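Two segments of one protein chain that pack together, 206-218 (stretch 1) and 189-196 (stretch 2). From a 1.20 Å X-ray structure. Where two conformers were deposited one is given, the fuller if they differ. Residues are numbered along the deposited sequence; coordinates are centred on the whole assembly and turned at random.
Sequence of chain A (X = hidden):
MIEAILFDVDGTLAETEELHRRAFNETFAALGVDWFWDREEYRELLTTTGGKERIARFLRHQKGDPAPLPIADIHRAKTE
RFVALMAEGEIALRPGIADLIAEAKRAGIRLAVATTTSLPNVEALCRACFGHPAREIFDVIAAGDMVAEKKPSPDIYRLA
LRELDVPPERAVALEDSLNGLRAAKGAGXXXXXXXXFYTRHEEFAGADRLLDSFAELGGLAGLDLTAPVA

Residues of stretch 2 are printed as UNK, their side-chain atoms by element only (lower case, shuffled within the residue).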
ATOM      1  N   GLY A 206       5.979  18.950  -0.236  1.00 20.18           N
ATOM      2  CA  GLY A 206       7.270  18.297  -0.031  1.00 20.87           C
ATOM      3  C   GLY A 206       7.506  17.024  -0.818  1.00 18.00           C
ATOM      4  O   GLY A 206       8.609  16.503  -0.707  1.00 19.43           O
ATOM      5  N   ALA A 207       6.550  16.546  -1.618  1.00 12.84           N
ATOM      6  CA  ALA A 207       6.887  15.485  -2.502  1.00 11.96           C
ATOM      7  C   ALA A 207       7.997  15.951  -3.407  1.00 11.59           C
ATOM      8  O   ALA A 207       8.019  17.087  -3.891  1.00 14.15           O
ATOM      9  CB  ALA A 207       5.651  15.081  -3.334  1.00 11.21           C
ATOM     10  N   ASP A 208       8.942  15.084  -3.677  1.00 11.22           N
ATOM     11  CA  ASP A 208      10.084  15.458  -4.566  1.00 12.46           C
ATOM     12  C   ASP A 208       9.624  15.571  -6.036  1.00 11.13           C
ATOM     13  O   ASP A 208      10.122  16.407  -6.755  1.00 12.81           O
ATOM     14  CB  ASP A 208      11.181  14.476  -4.384  1.00 13.32           C
ATOM     15  CG  ASP A 208      11.783  14.671  -3.011  1.00 14.75           C
ATOM     16  OD1 ASP A 208      12.664  15.525  -2.811  1.00 22.40           O
ATOM     17  OD2 ASP A 208      11.298  13.949  -2.088  1.00 14.71           O
ATOM     18  N   ARG A 209       8.706  14.685  -6.452  1.00 10.32           N
ATOM     19  CA  ARG A 209       7.972  14.845  -7.711  1.00  9.94           C
ATOM     20  C   ARG A 209       6.531  14.434  -7.405  1.00  9.05           C
ATOM     21  O   ARG A 209       6.266  13.562  -6.617  1.00 10.06           O
ATOM     22  CB  ARG A 209       8.528  14.002  -8.852  1.00 12.31           C
ATOM     23  CG  ARG A 209       9.971  14.293  -9.216  1.00 12.86           C
ATOM     24  CD  ARG A 209      10.504  13.429 -10.339  1.00 13.47           C
ATOM     25  NE  ARG A 209       9.845  13.659 -11.611  1.00 14.27           N
ATOM     26  CZ  ARG A 209       9.989  12.848 -12.639  1.00 15.02           C
ATOM     27  NH1 ARG A 209      10.758  11.764 -12.565  1.00 17.16           N
ATOM     28  NH2 ARG A 209       9.292  13.059 -13.756  1.00 17.10           N
ATOM     29  N   LEU A 210       5.607  15.077  -8.152  1.00  9.76           N
ATOM     30  CA  LEU A 210       4.179  14.783  -8.078  1.00  9.20           C
ATOM     31  C   LEU A 210       3.753  14.517  -9.510  1.00  9.50           C
ATOM     32  O   LEU A 210       3.788  15.443 -10.339  1.00 10.57           O
ATOM     33  CB  LEU A 210       3.395  15.891  -7.434  1.00  9.90           C
ATOM     34  CG  LEU A 210       1.911  15.707  -7.361  1.00 11.56           C
ATOM     35  CD1 LEU A 210       1.555  14.509  -6.488  1.00 11.52           C
ATOM     36  CD2 LEU A 210       1.251  16.955  -6.796  1.00 14.68           C
ATOM     37  N   LEU A 211       3.360  13.292  -9.821  1.00  8.33           N
ATOM     38  CA  LEU A 211       3.145  12.838 -11.186  1.00  9.09           C
ATOM     39  C   LEU A 211       1.726  12.370 -11.384  1.00  8.23           C
ATOM     40  O   LEU A 211       1.150  11.691 -10.509  1.00  8.91           O
ATOM     41  CB  LEU A 211       4.049  11.627 -11.459  1.00 10.05           C
ATOM     42  CG  LEU A 211       5.566  11.854 -11.271  1.00 12.62           C
ATOM     43  CD1 LEU A 211       6.285  10.564 -11.585  1.00 14.35           C
ATOM     44  CD2 LEU A 211       6.091  12.984 -12.095  1.00 15.08           C
ATOM     45  N   ASP A 212       1.178  12.617 -12.565  1.00  8.54           N
ATOM     46  CA  ASP A 212      -0.078  12.024 -12.907  1.00  8.39           C
ATOM     47  C   ASP A 212      -0.033  10.535 -13.125  1.00  8.86           C
ATOM     48  O   ASP A 212      -1.037   9.828 -12.967  1.00 10.38           O
ATOM     49  CB  ASP A 212      -0.666  12.703 -14.169  1.00 10.43           C
ATOM     50  CG  ASP A 212      -1.156  14.130 -13.966  1.00 10.32           C
ATOM     51  OD1 ASP A 212      -1.364  14.537 -12.824  1.00 12.55           O
ATOM     52  OD2 ASP A 212      -1.336  14.827 -14.999  1.00 12.49           O
ATOM     53  N   SER A 213       1.140  10.012 -13.494  1.00  8.93           N
ATOM     54  CA  SER A 213       1.347   8.609 -13.727  1.00  9.02           C
ATOM     55  C   SER A 213       2.793   8.254 -13.444  1.00  8.68           C
ATOM     56  O   SER A 213       3.669   9.026 -13.793  1.00  9.92           O
ATOM     57  CB  SER A 213       1.095   8.274 -15.204  1.00 10.19           C
ATOM     58  OG  SER A 213       1.387   6.907 -15.489  1.00 11.29           O
ATOM     59  N   PHE A 214       3.042   7.074 -12.854  1.00  9.49           N
ATOM     60  CA  PHE A 214       4.416   6.586 -12.738  1.00  9.70           C
ATOM     61  C   PHE A 214       5.092   6.335 -14.111  1.00 10.94           C
ATOM     62  O   PHE A 214       6.311   6.244 -14.174  1.00 12.40           O
ATOM     63  CB  PHE A 214       4.559   5.401 -11.818  1.00  9.60           C
ATOM     64  CG  PHE A 214       4.203   5.728 -10.371  1.00  9.32           C
ATOM     65  CD1 PHE A 214       4.972   6.598  -9.634  1.00  9.68           C
ATOM     66  CD2 PHE A 214       3.140   5.103  -9.747  1.00  9.10           C
ATOM     67  CE1 PHE A 214       4.704   6.819  -8.322  1.00  9.77           C
ATOM     68  CE2 PHE A 214       2.867   5.336  -8.421  1.00  8.85           C
ATOM     69  CZ  PHE A 214       3.619   6.245  -7.690  1.00  8.92           C
ATOM     70  N   ALA A 215       4.321   6.256 -15.189  1.00 11.79           N
ATOM     71  CA  ALA A 215       4.885   6.120 -16.551  1.00 13.27           C
ATOM     72  C   ALA A 215       5.587   7.401 -16.900  1.00 14.57           C
ATOM     73  O   ALA A 215       6.336   7.349 -17.878  1.00 19.35           O
ATOM     74  CB  ALA A 215       3.811   5.780 -17.545  1.00 15.77           C
ATOM     75  N   GLU A 216       5.404   8.511 -16.172  1.00 12.08           N
ATOM     76  CA  GLU A 216       6.078   9.783 -16.432  1.00 12.64           C
ATOM     77  C   GLU A 216       7.409   9.860 -15.733  1.00 13.38           C
ATOM     78  O   GLU A 216       8.086  10.882 -15.795  1.00 15.99           O
ATOM     79  CB  GLU A 216       5.206  10.934 -16.050  1.00 12.01           C
ATOM     80  CG  GLU A 216       3.915  10.986 -16.823  1.00 12.17           C
ATOM     81  CD  GLU A 216       2.835  11.933 -16.268  1.00 15.55           C
ATOM     82  OE1 GLU A 216       2.824  12.308 -15.117  1.00 17.86           O
ATOM     83  OE2 GLU A 216       1.843  12.135 -16.946  1.00 21.56           O
ATOM     84  N   LEU A 217       7.804   8.820 -14.996  1.00 12.94           N
ATOM     85  CA  LEU A 217       9.087   8.876 -14.276  1.00 14.63           C
ATOM     86  C   LEU A 217      10.257   9.114 -15.205  1.00 14.98           C
ATOM     87  O   LEU A 217      11.178   9.826 -14.821  1.00 18.55           O
ATOM     88  CB  LEU A 217       9.305   7.597 -13.532  1.00 15.86           C
ATOM     89  CG  LEU A 217       8.726   7.647 -12.157  1.00 21.42           C
ATOM     90  CD1 LEU A 217       8.773   6.273 -11.515  1.00 25.05           C
ATOM     91  CD2 LEU A 217       9.532   8.623 -11.280  1.00 24.71           C
ATOM     92  N   GLY A 218      10.221   8.431 -16.377  1.00 15.46           N
ATOM     93  CA  GLY A 218      11.321   8.582 -17.305  1.00 22.44           C
ATOM     94  C   GLY A 218      12.544   7.768 -16.930  1.00 21.47           C
ATOM     95  O   GLY A 218      13.704   8.120 -17.264  1.00 29.76           O
ATOM     96  N   UNK A 189      13.560   9.799   3.401  1.00  9.99           N
ATOM     97  CA  UNK A 189      13.544   9.411   1.992  1.00  9.45           C
ATOM     98  C   UNK A 189      12.958  10.504   1.122  1.00 11.22           C
ATOM     99  O   UNK A 189      11.924  11.092   1.421  1.00 12.55           O
ATOM    100  c   UNK A 189      12.638   8.153   1.841  1.00  8.80           C
ATOM    101  c   UNK A 189      14.347   6.367   1.588  1.00 11.17           C
ATOM    102  c   UNK A 189      13.231   6.890   2.450  1.00  9.21           C
ATOM    103  c   UNK A 189      12.174   5.860   2.618  1.00 10.00           C
ATOM    104  N   UNK A 190      13.597  10.686  -0.005  1.00 10.24           N
ATOM    105  CA  UNK A 190      12.927  11.321  -1.123  1.00  9.89           C
ATOM    106  C   UNK A 190      11.745  10.477  -1.559  1.00  8.99           C
ATOM    107  O   UNK A 190      11.767   9.248  -1.481  1.00  9.67           O
ATOM    108  n   UNK A 190      16.439  12.034  -3.553  1.00 23.66           N
ATOM    109  n   UNK A 190      15.172  12.010  -5.467  1.00 25.01           N
ATOM    110  c   UNK A 190      15.816  13.223  -2.952  1.00 21.55           C
ATOM    111  c   UNK A 190      13.880  11.561  -2.241  1.00 13.28           C
ATOM    112  c   UNK A 190      14.915  12.732  -1.860  1.00 17.66           C
ATOM    113  n   UNK A 190      16.857  10.421  -5.176  1.00 32.51           N
ATOM    114  c   UNK A 190      16.183  11.511  -4.754  1.00 23.92           C
ATOM    115  N   UNK A 191      10.694  11.144  -2.020  1.00  8.74           N
ATOM    116  CA  UNK A 191       9.437  10.438  -2.265  1.00  8.45           C
ATOM    117  C   UNK A 191       8.755  11.030  -3.526  1.00  8.84           C
ATOM    118  O   UNK A 191       8.582  12.229  -3.642  1.00 10.65           O
ATOM    119  s   UNK A 191       6.959   9.679  -1.196  1.00  9.38           S
ATOM    120  c   UNK A 191       8.526  10.585  -1.056  1.00  8.96           C
ATOM    121  N   UNK A 192       8.484  10.115  -4.450  0.50  7.97           N
ATOM    122  CA  UNK A 192       7.724  10.390  -5.688  0.50  8.95           C
ATOM    123  C   UNK A 192       6.289   9.959  -5.457  0.50  8.31           C
ATOM    124  O   UNK A 192       6.058   8.801  -5.145  0.50  8.77           O
ATOM    125  c   UNK A 192       9.763   9.559  -6.908  0.50 10.63           C
ATOM    126  c   UNK A 192       8.237   9.501  -6.805  0.50 11.40           C
ATOM    127  c   UNK A 192       7.555   9.912  -8.101  0.50 11.53           C
ATOM    128  c   UNK A 192      10.287  10.953  -7.073  0.50 14.22           C
ATOM    129  N   UNK A 193       5.347  10.898  -5.628  1.00  7.50           N
ATOM    130  CA  UNK A 193       3.954  10.637  -5.435  1.00  6.90           C
ATOM    131  C   UNK A 193       3.222  10.612  -6.778  1.00  7.19           C
ATOM    132  O   UNK A 193       3.363  11.553  -7.562  1.00  8.05           O
ATOM    133  c   UNK A 193       3.940  11.578  -3.096  1.00  9.29           C
ATOM    134  c   UNK A 193       1.807  11.414  -4.371  1.00  9.84           C
ATOM    135  c   UNK A 193       3.305  11.636  -4.461  1.00  7.62           C
ATOM    136  N   UNK A 194       2.347   9.634  -6.965  1.00  7.33           N
ATOM    137  CA  UNK A 194       1.325   9.679  -8.033  1.00  7.33           C
ATOM    138  C   UNK A 194       0.015   9.275  -7.415  1.00  7.34           C
ATOM    139  O   UNK A 194      -0.151   8.126  -7.004  1.00  7.55           O
ATOM    140  c   UNK A 194       1.630   8.785  -9.196  1.00  7.61           C
ATOM    141  o   UNK A 194       0.632   8.976 -10.224  1.00  8.94           O
ATOM    142  N   UNK A 195      -0.943  10.219  -7.251  1.00  7.83           N
ATOM    143  CA  UNK A 195      -2.208   9.869  -6.580  1.00  8.21           C
ATOM    144  C   UNK A 195      -3.122   9.042  -7.417  1.00  8.35           C
ATOM    145  O   UNK A 195      -2.894   8.821  -8.600  1.00  9.80           O
ATOM    146  c   UNK A 195      -0.902  11.639  -7.677  1.00  9.15           C
ATOM    147  c   UNK A 195      -2.800  11.207  -6.211  1.00 10.97           C
ATOM    148  c   UNK A 195      -2.282  12.086  -7.191  1.00 13.16           C
ATOM    149  N   UNK A 196      -4.174   8.600  -6.807  1.00 11.97           N
ATOM    150  CA  UNK A 196      -5.200   7.857  -7.497  1.00 14.98           C
ATOM    151  C   UNK A 196      -6.519   8.281  -7.001  1.00 13.48           C
ATOM    152  O   UNK A 196      -6.665   9.331  -6.371  1.00 12.56           O
TER
HETATM  153  O   HOH W   1      -2.607  10.473 -10.747  1.00 17.24           O

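Position 189 carries four carbons, forked at the second, and the side chain stays out of contact with stretch 1. A fork one carbon beyond CB is leucine: Leu189, which is buried but takes no part in this contact.

Position 190 has three carbons, a nitrogen, then a carbon bearing two more nitrogens, the outline of a guanidinium. Its CB lies 3.5 Å from Asp208 OD2, yet the charged end runs on past the carboxylate. This is Arg190; its terminal nitrogens find partners elsewhere in the structure, and the part of the side chain nearest stretch 1 is CB.

Position 191 has one carbon and one sulfur, with the sulfur trans (t). The backbone does the work: its N donates to Asp208 OD2 at 2.9 Å, and its O accepts from Asp208 N, also at 2.9 Å. One aspartate thus answers both polar groups of a single residue, one with its side chain and one with its backbone. A lone sulfur after CB makes it Cys191.

Position 192 shows four carbons forked at the first, with one arm two carbons long, and they pack against Leu211, Leu217 and the CB of Arg209. That fork is isoleucine. Ile192 has the largest area covered across this contact. Its CG2 meets Leu211 CD1 at 3.8 Å and Leu217 CD2 at 4.0 Å, while its CD1 reaches Arg209 CB at 3.9 Å. Two conformers were deposited, and these distances belong to the one given.

Position 193 has one carbon carrying two more, a short symmetric fork. Its N donates to Arg209 O at 3.0 Å and its O accepts from Leu211 N at 2.9 Å, both nearly straight. The fork defines Val193, whose CG1 packs on Leu210 CD1 at 3.8 Å and whose CG2 packs on Ala207 CB at 3.9 Å.

Position 194 has one carbon and one oxygen; the oxygen bonds to Leu211 O and the carbon lies over one face of the Phe214 ring. This is serine. Ser194 OG donates to Leu211 O at 2.8 Å, while Ser194 CB sits 3.6 Å from the centroid of the Phe214 ring in a CH-pi contact. A small side chain here serves a carbonyl and a ring at once.

Position 195 has three carbons closing onto the backbone N, and a ring carbon lies near Leu210 CD1. The closed ring is proline. With no N-H to give, Pro195 instead rests its CD 4.0 Å from Leu210 CD1, and a water donates both to Pro195 O at 2.7 Å and to Asp212 O at 2.8 Å.

Position 196 has no side-chain atoms, hence Gly196, and it touches nothing on stretch 1.

The contact works as a short parallel pairing with Leu210 beside Val193, extended at each end by a side chain bonding to backbone: Asp208 to Cys191 N, and Ser194 to Leu211 O. Ile192 and Val193 point to opposite faces of the sheet, so Ile192 gathers Leu211 and Leu217 while Val193 takes Ala207 and Leu210. The design rule is economical: backbone bonds set the register, polar side chains finish the ends, and alternating branched residues fill both faces.

Stretch 2 (189-196) LRCIVSPG
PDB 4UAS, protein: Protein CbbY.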